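Local coordinates for hypothetical protein DUF871 (Enterococcus faecalis, PDB 2P0O), which is of unassigned function but is probably a 6-phospho-N-acetylmuramidase, with a TIM barrel joined to a cyclophilin-like domain, at residues A[4-9]-A[30-36]; A[229-233]-A[339-345]. All coordinates share one frame; numbering follows the deposited sequence.

Interaction 1 of 2, residues A[4-9]-A[30-36]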
loop_
_atom_site.group_PDB
_atom_site.type_symbol
_atom_site.label_atom_id
_atom_site.label_comp_id
_atom_site.label_asym_id
_atom_site.label_seq_id
_atom_site.Cartn_x
_atom_site.Cartn_y
_atom_site.Cartn_z
HETATM N N MSE A 4 -8.518 5.300 2.099
HETATM C CA MSE A 4 -7.516 5.426 3.154
HETATM C C MSE A 4 -6.242 4.614 2.974
HETATM O O MSE A 4 -6.301 3.413 2.664
HETATM C CB MSE A 4 -8.122 5.063 4.513
HETATM C CG MSE A 4 -8.434 6.294 5.356
HETATM SE SE MSE A 4 -7.774 6.153 7.219
HETATM C CE MSE A 4 -9.125 4.894 7.959
ATOM N N TYR A 5 -5.097 5.270 3.200
ATOM C CA TYR A 5 -3.833 4.561 3.408
ATOM C C TYR A 5 -3.448 4.625 4.879
ATOM O O TYR A 5 -3.645 5.656 5.522
ATOM C CB TYR A 5 -2.690 5.135 2.562
ATOM C CG TYR A 5 -2.767 4.838 1.077
ATOM C CD1 TYR A 5 -2.513 3.540 0.592
ATOM C CD2 TYR A 5 -3.087 5.844 0.156
ATOM C CE1 TYR A 5 -2.566 3.247 -0.785
ATOM C CE2 TYR A 5 -3.156 5.567 -1.246
ATOM C CZ TYR A 5 -2.882 4.263 -1.693
ATOM O OH TYR A 5 -2.946 3.951 -3.024
ATOM N N GLY A 6 -2.886 3.528 5.402
ATOM C CA GLY A 6 -2.505 3.467 6.806
ATOM C C GLY A 6 -1.178 2.790 7.090
ATOM O O GLY A 6 -0.570 2.162 6.193
ATOM N N ILE A 7 -0.728 2.939 8.335
ATOM C CA ILE A 7 0.509 2.329 8.849
ATOM C C ILE A 7 0.236 1.529 10.116
ATOM O O ILE A 7 -0.784 1.716 10.769
ATOM C CB ILE A 7 1.602 3.390 9.164
ATOM C CG1 ILE A 7 1.169 4.306 10.335
ATOM C CG2 ILE A 7 1.915 4.160 7.900
ATOM C CD1 ILE A 7 2.188 5.446 10.730
ATOM N N SER A 8 1.169 0.656 10.473
ATOM C CA SER A 8 1.107 -0.076 11.743
ATOM C C SER A 8 2.153 0.432 12.699
ATOM O O SER A 8 3.212 0.903 12.291
ATOM C CB SER A 8 1.303 -1.571 11.517
ATOM O OG SER A 8 0.228 -2.080 10.732
ATOM N N VAL A 9 1.824 0.382 13.977
ATOM C CA VAL A 9 2.753 0.739 15.031
ATOM C C VAL A 9 2.718 -0.384 16.046
ATOM O O VAL A 9 1.665 -0.949 16.299
ATOM C CB VAL A 9 2.391 2.090 15.663
ATOM C CG1 VAL A 9 3.234 2.345 16.902
ATOM C CG2 VAL A 9 2.597 3.211 14.644
ATOM N N GLY A 30 0.400 11.201 2.731
ATOM C CA GLY A 30 -0.964 10.752 2.419
ATOM C C GLY A 30 -1.514 9.543 3.184
ATOM O O GLY A 30 -2.486 8.914 2.747
ATOM N N PHE A 31 -0.911 9.227 4.329
ATOM C CA PHE A 31 -1.386 8.161 5.243
ATOM C C PHE A 31 -2.167 8.777 6.406
ATOM O O PHE A 31 -1.623 9.631 7.092
ATOM C CB PHE A 31 -0.191 7.344 5.754
ATOM C CG PHE A 31 0.476 6.517 4.675
ATOM C CD1 PHE A 31 1.354 7.116 3.748
ATOM C CD2 PHE A 31 0.219 5.147 4.578
ATOM C CE1 PHE A 31 1.956 6.363 2.733
ATOM C CE2 PHE A 31 0.822 4.358 3.579
ATOM C CZ PHE A 31 1.688 4.967 2.654
ATOM N N ASP A 32 -3.431 8.379 6.599
ATOM C CA ASP A 32 -4.302 8.989 7.610
ATOM C C ASP A 32 -4.701 8.090 8.753
ATOM O O ASP A 32 -5.515 8.497 9.603
ATOM C CB ASP A 32 -5.601 9.558 6.998
ATOM C CG ASP A 32 -5.347 10.672 6.016
ATOM O OD1 ASP A 32 -4.598 11.616 6.353
ATOM O OD2 ASP A 32 -5.905 10.587 4.889
ATOM N N GLY A 33 -4.152 6.878 8.773
ATOM C CA GLY A 33 -4.550 5.876 9.744
ATOM C C GLY A 33 -3.413 5.083 10.345
ATOM O O GLY A 33 -2.361 4.867 9.711
ATOM N N ILE A 34 -3.655 4.640 11.585
ATOM C CA ILE A 34 -2.777 3.761 12.311
ATOM C C ILE A 34 -3.550 2.525 12.767
ATOM O O ILE A 34 -4.701 2.623 13.232
ATOM C CB ILE A 34 -2.159 4.453 13.552
ATOM C CG1 ILE A 34 -1.299 5.649 13.127
ATOM C CG2 ILE A 34 -1.367 3.430 14.396
ATOM C CD1 ILE A 34 -1.075 6.684 14.233
ATOM N N PHE A 35 -2.904 1.371 12.608
ATOM C CA PHE A 35 -3.342 0.105 13.199
ATOM C C PHE A 35 -2.295 -0.326 14.225
ATOM O O PHE A 35 -1.084 -0.219 13.987
ATOM C CB PHE A 35 -3.514 -0.980 12.121
ATOM C CG PHE A 35 -3.874 -2.347 12.660
ATOM C CD1 PHE A 35 -5.218 -2.722 12.819
ATOM C CD2 PHE A 35 -2.871 -3.287 12.966
ATOM C CE1 PHE A 35 -5.577 -4.002 13.300
ATOM C CE2 PHE A 35 -3.209 -4.577 13.449
ATOM C CZ PHE A 35 -4.567 -4.950 13.605
ATOM N N THR A 36 -2.767 -0.810 15.368
ATOM C CA THR A 36 -1.884 -1.366 16.374
ATOM C C THR A 36 -2.543 -2.555 17.067
ATOM O O THR A 36 -3.750 -2.537 17.352
ATOM C CB THR A 36 -1.401 -0.287 17.390
ATOM O OG1 THR A 36 -0.377 -0.839 18.233
ATOM C CG2 THR A 36 -2.552 0.248 18.260
HETATM O O HOH W 1 -4.929 8.258 3.359
#
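Ile7 and Ser8 pair in parallel with Ile34 and Phe35, the axes of strands 4-8 and 33-36 approaching to 4.5 Å at an angle of 37°; strands 4-8 and 33-38 are neighbours in the closed eight-stranded parallel barrel. The ladder is read from four backbone bonds. Asp32 N to Tyr5 O comes first, followed by Ile7 N to Gly33 O, Phe35 N to Ile7 O at 2.8 Å and Val9 N to Phe35 O. Beyond the last of these a side chain continues the series: Thr36 OG1 donates to Val9 O over 2.8 Å from above the carbonyl plane, with OG1 anti to its own backbone N (chi1 -171°). At the other end one water ties Tyr5 N to Gly30 O and Asp32 OD2, while Asp32 OD1 pairs with Lys27.

Tyr5 CB sits over one face of the Phe31 ring, 4.0 Å from its centroid, while the two rings are inclined at 49°. The edge of that Phe31 ring meets the Gly6 backbone, with CD2 3.5 Å from Gly6 O, and Ile7 CG2 reaches CD2 obliquely. Ile7 and Ile34 lie side by side on the helix-facing side, their CG1 atoms 4.0 Å apart; Ile7 also packs on Tyr22, Ile23 and Met26 of helix 17-28. Ser8 and Phe35 occupy the other face, where Ser8 OG bonds to Ile221 O and Phe35 meets Phe177 edge-to-face. Selenomethionine Met4 places its SE 4.0 Å from Asp32 CB.

This is the parallel pairing of a beta-alpha-beta crossover. Its chemistry implies a seam bonded strand to strand, backed by aliphatic and aromatic contacts toward the helix, while Gly6 and Ile34 bond to strands 218-221 and 65-70 and so continue the barrel.

Interaction 2 of 2, residues A[229-233]-A[339-345]. Unlike the reference sequence in segment 339-345: Asp340 (reference Glu).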
loop_
_atom_site.group_PDB
_atom_site.type_symbol
_atom_site.label_atom_id
_atom_site.label_comp_id
_atom_site.label_asym_id
_atom_site.label_seq_id
_atom_site.Cartn_x
_atom_site.Cartn_y
_atom_site.Cartn_z
ATOM N N ARG A 229 13.132 4.592 -0.005
ATOM C CA ARG A 229 12.876 4.461 -1.422
ATOM C C ARG A 229 11.381 4.329 -1.699
ATOM O O ARG A 229 10.821 4.932 -2.649
ATOM C CB ARG A 229 13.587 3.205 -1.936
ATOM C CG ARG A 229 13.576 3.063 -3.456
ATOM C CD ARG A 229 14.212 1.734 -3.888
ATOM N NE ARG A 229 14.398 1.700 -5.336
ATOM C CZ ARG A 229 13.457 1.382 -6.232
ATOM N NH1 ARG A 229 12.219 1.054 -5.851
ATOM N NH2 ARG A 229 13.755 1.403 -7.517
ATOM N N THR A 230 10.751 3.484 -0.888
ATOM C CA THR A 230 9.343 3.199 -1.029
ATOM C C THR A 230 8.508 4.404 -0.596
ATOM O O THR A 230 7.527 4.738 -1.245
ATOM C CB THR A 230 8.992 1.894 -0.260
ATOM O OG1 THR A 230 9.769 0.835 -0.821
ATOM C CG2 THR A 230 7.525 1.550 -0.393
HETATM N N MSE A 231 8.899 5.035 0.507
HETATM C CA MSE A 231 8.297 6.324 0.921
HETATM C C MSE A 231 8.284 7.364 -0.216
HETATM O O MSE A 231 7.282 8.066 -0.437
HETATM C CB MSE A 231 9.043 6.909 2.125
HETATM C CG MSE A 231 8.903 6.035 3.343
HETATM SE SE MSE A 231 9.915 6.638 4.907
HETATM C CE MSE A 231 8.917 8.265 5.281
ATOM N N ALA A 232 9.412 7.441 -0.920
ATOM C CA ALA A 232 9.608 8.393 -2.023
ATOM C C ALA A 232 8.650 8.095 -3.151
ATOM O O ALA A 232 8.160 9.023 -3.792
ATOM C CB ALA A 232 11.031 8.345 -2.521
ATOM N N GLN A 233 8.385 6.799 -3.392
ATOM C CA GLN A 233 7.452 6.396 -4.437
ATOM C C GLN A 233 6.022 6.804 -4.041
ATOM O O GLN A 233 5.308 7.378 -4.872
ATOM C CB GLN A 233 7.577 4.906 -4.768
ATOM C CG GLN A 233 8.833 4.612 -5.600
ATOM C CD GLN A 233 9.000 3.145 -5.952
ATOM O OE1 GLN A 233 8.895 2.268 -5.091
ATOM N NE2 GLN A 233 9.287 2.871 -7.212
ATOM N N ILE A 339 14.129 -1.524 -13.321
ATOM C CA ILE A 339 14.699 -2.277 -12.195
ATOM C C ILE A 339 13.729 -3.372 -11.744
ATOM O O ILE A 339 12.517 -3.144 -11.676
ATOM C CB ILE A 339 15.064 -1.248 -11.046
ATOM C CG1 ILE A 339 16.343 -0.483 -11.416
ATOM C CG2 ILE A 339 15.168 -1.847 -9.657
ATOM C CD1 ILE A 339 17.396 -1.292 -12.113
ATOM N N ASP A 340 14.263 -4.555 -11.463
ATOM C CA ASP A 340 13.423 -5.709 -11.119
ATOM C C ASP A 340 12.346 -5.313 -10.107
ATOM O O ASP A 340 11.165 -5.600 -10.295
ATOM C CB ASP A 340 14.277 -6.857 -10.557
ATOM C CG ASP A 340 13.543 -8.175 -10.527
ATOM O OD1 ASP A 340 12.305 -8.168 -10.646
ATOM O OD2 ASP A 340 14.207 -9.241 -10.382
ATOM N N LYS A 341 12.779 -4.645 -9.048
ATOM C CA LYS A 341 11.918 -4.244 -7.941
ATOM C C LYS A 341 10.775 -3.299 -8.363
ATOM O O LYS A 341 9.729 -3.265 -7.718
ATOM C CB LYS A 341 12.779 -3.650 -6.795
ATOM C CG LYS A 341 12.062 -2.667 -5.826
ATOM C CD LYS A 341 11.437 -3.351 -4.580
ATOM C CE LYS A 341 11.280 -2.370 -3.401
ATOM N NZ LYS A 341 10.902 -3.047 -2.059
ATOM N N ASP A 342 10.940 -2.552 -9.447
ATOM C CA ASP A 342 9.880 -1.636 -9.853
ATOM C C ASP A 342 8.938 -2.216 -10.895
ATOM O O ASP A 342 7.915 -1.618 -11.233
ATOM C CB ASP A 342 10.440 -0.274 -10.298
ATOM C CG ASP A 342 10.987 0.530 -9.131
ATOM O OD1 ASP A 342 10.642 0.213 -7.968
ATOM O OD2 ASP A 342 11.792 1.464 -9.354
ATOM N N GLN A 343 9.243 -3.413 -11.366
ATOM C CA GLN A 343 8.421 -3.969 -12.435
ATOM C C GLN A 343 6.970 -4.280 -12.068
ATOM O O GLN A 343 6.141 -4.376 -12.946
ATOM C CB GLN A 343 9.122 -5.197 -13.036
ATOM C CG GLN A 343 10.282 -4.767 -13.956
ATOM C CD GLN A 343 11.009 -5.941 -14.565
ATOM O OE1 GLN A 343 10.417 -6.974 -14.793
ATOM N NE2 GLN A 343 12.295 -5.785 -14.827
ATOM N N THR A 344 6.642 -4.465 -10.791
ATOM C CA THR A 344 5.230 -4.626 -10.432
ATOM C C THR A 344 4.429 -3.305 -10.500
ATOM O O THR A 344 3.228 -3.298 -10.325
ATOM C CB THR A 344 5.036 -5.236 -9.055
ATOM O OG1 THR A 344 5.765 -4.461 -8.090
ATOM C CG2 THR A 344 5.494 -6.722 -9.032
ATOM N N ILE A 345 5.103 -2.188 -10.725
ATOM C CA ILE A 345 4.414 -0.913 -10.937
ATOM C C ILE A 345 3.848 -0.849 -12.362
ATOM O O ILE A 345 2.789 -0.229 -12.607
ATOM C CB ILE A 345 5.375 0.280 -10.700
ATOM C CG1 ILE A 345 5.866 0.258 -9.253
ATOM C CG2 ILE A 345 4.703 1.622 -11.071
ATOM C CD1 ILE A 345 7.128 1.149 -8.998
#
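Helix 228-240, which follows the last barrel strand, meets the loop between strands 332-337 and 354-359 here, so the contact lies between the two domains. Its centre is Asp342, gripped end-on by Arg229: NH1 reaches OD1 at 2.8 Å with an N-H...O angle of 166°, and NH2 reaches OD2 at 2.7 Å. Arg229 is extended from CG to NE, with CG anti to the backbone N (chi1 -171°), which carries the guanidinium across to the loop. Both oxygens lie near its plane, but the two flat groups are turned 35° apart: OD1 is met on its syn side, OD2 from above the carboxylate plane. One helical turn on, Gln233 NE2 gives OD1 a second bond of 3.1 Å, also from above that plane, and donates to Leu244 O as well. Ile345 CD1 lies 3.3 Å from the same NE2, while Lys341 lays its CG beside Arg229 NH1, and its NZ forms a salt bridge with Asp181. Asp342 OD2 further accepts from Glu246 N, and Glu246 OE1 pairs with Arg229 NH2. A buried carboxylate with this many donors is probably held ionised and fixed in rotation, making the interdomain join strongly polar.

From the N terminus, interaction 1 closes first: strand 4-8 runs into helix 17-28, and the return along 30-36 seals that 20-residue connection, pairing the first two barrel strands. The chain then completes the eight-stranded barrel before helix 228-240 begins interaction 2. That contact closes only after 105 intervening residues, largely those of the C-terminal domain, so the two loops are in series and neither nest nor cross. The centres of interaction 1 and interaction 2 are about 20 Å apart and their nearest atoms about 6 Å apart, without touching. Phe234, next in sequence to segment 229-233, meets Phe31 edge-to-face, so helix 228-240 touches interaction 1 through Phe234 and the second domain through interaction 2.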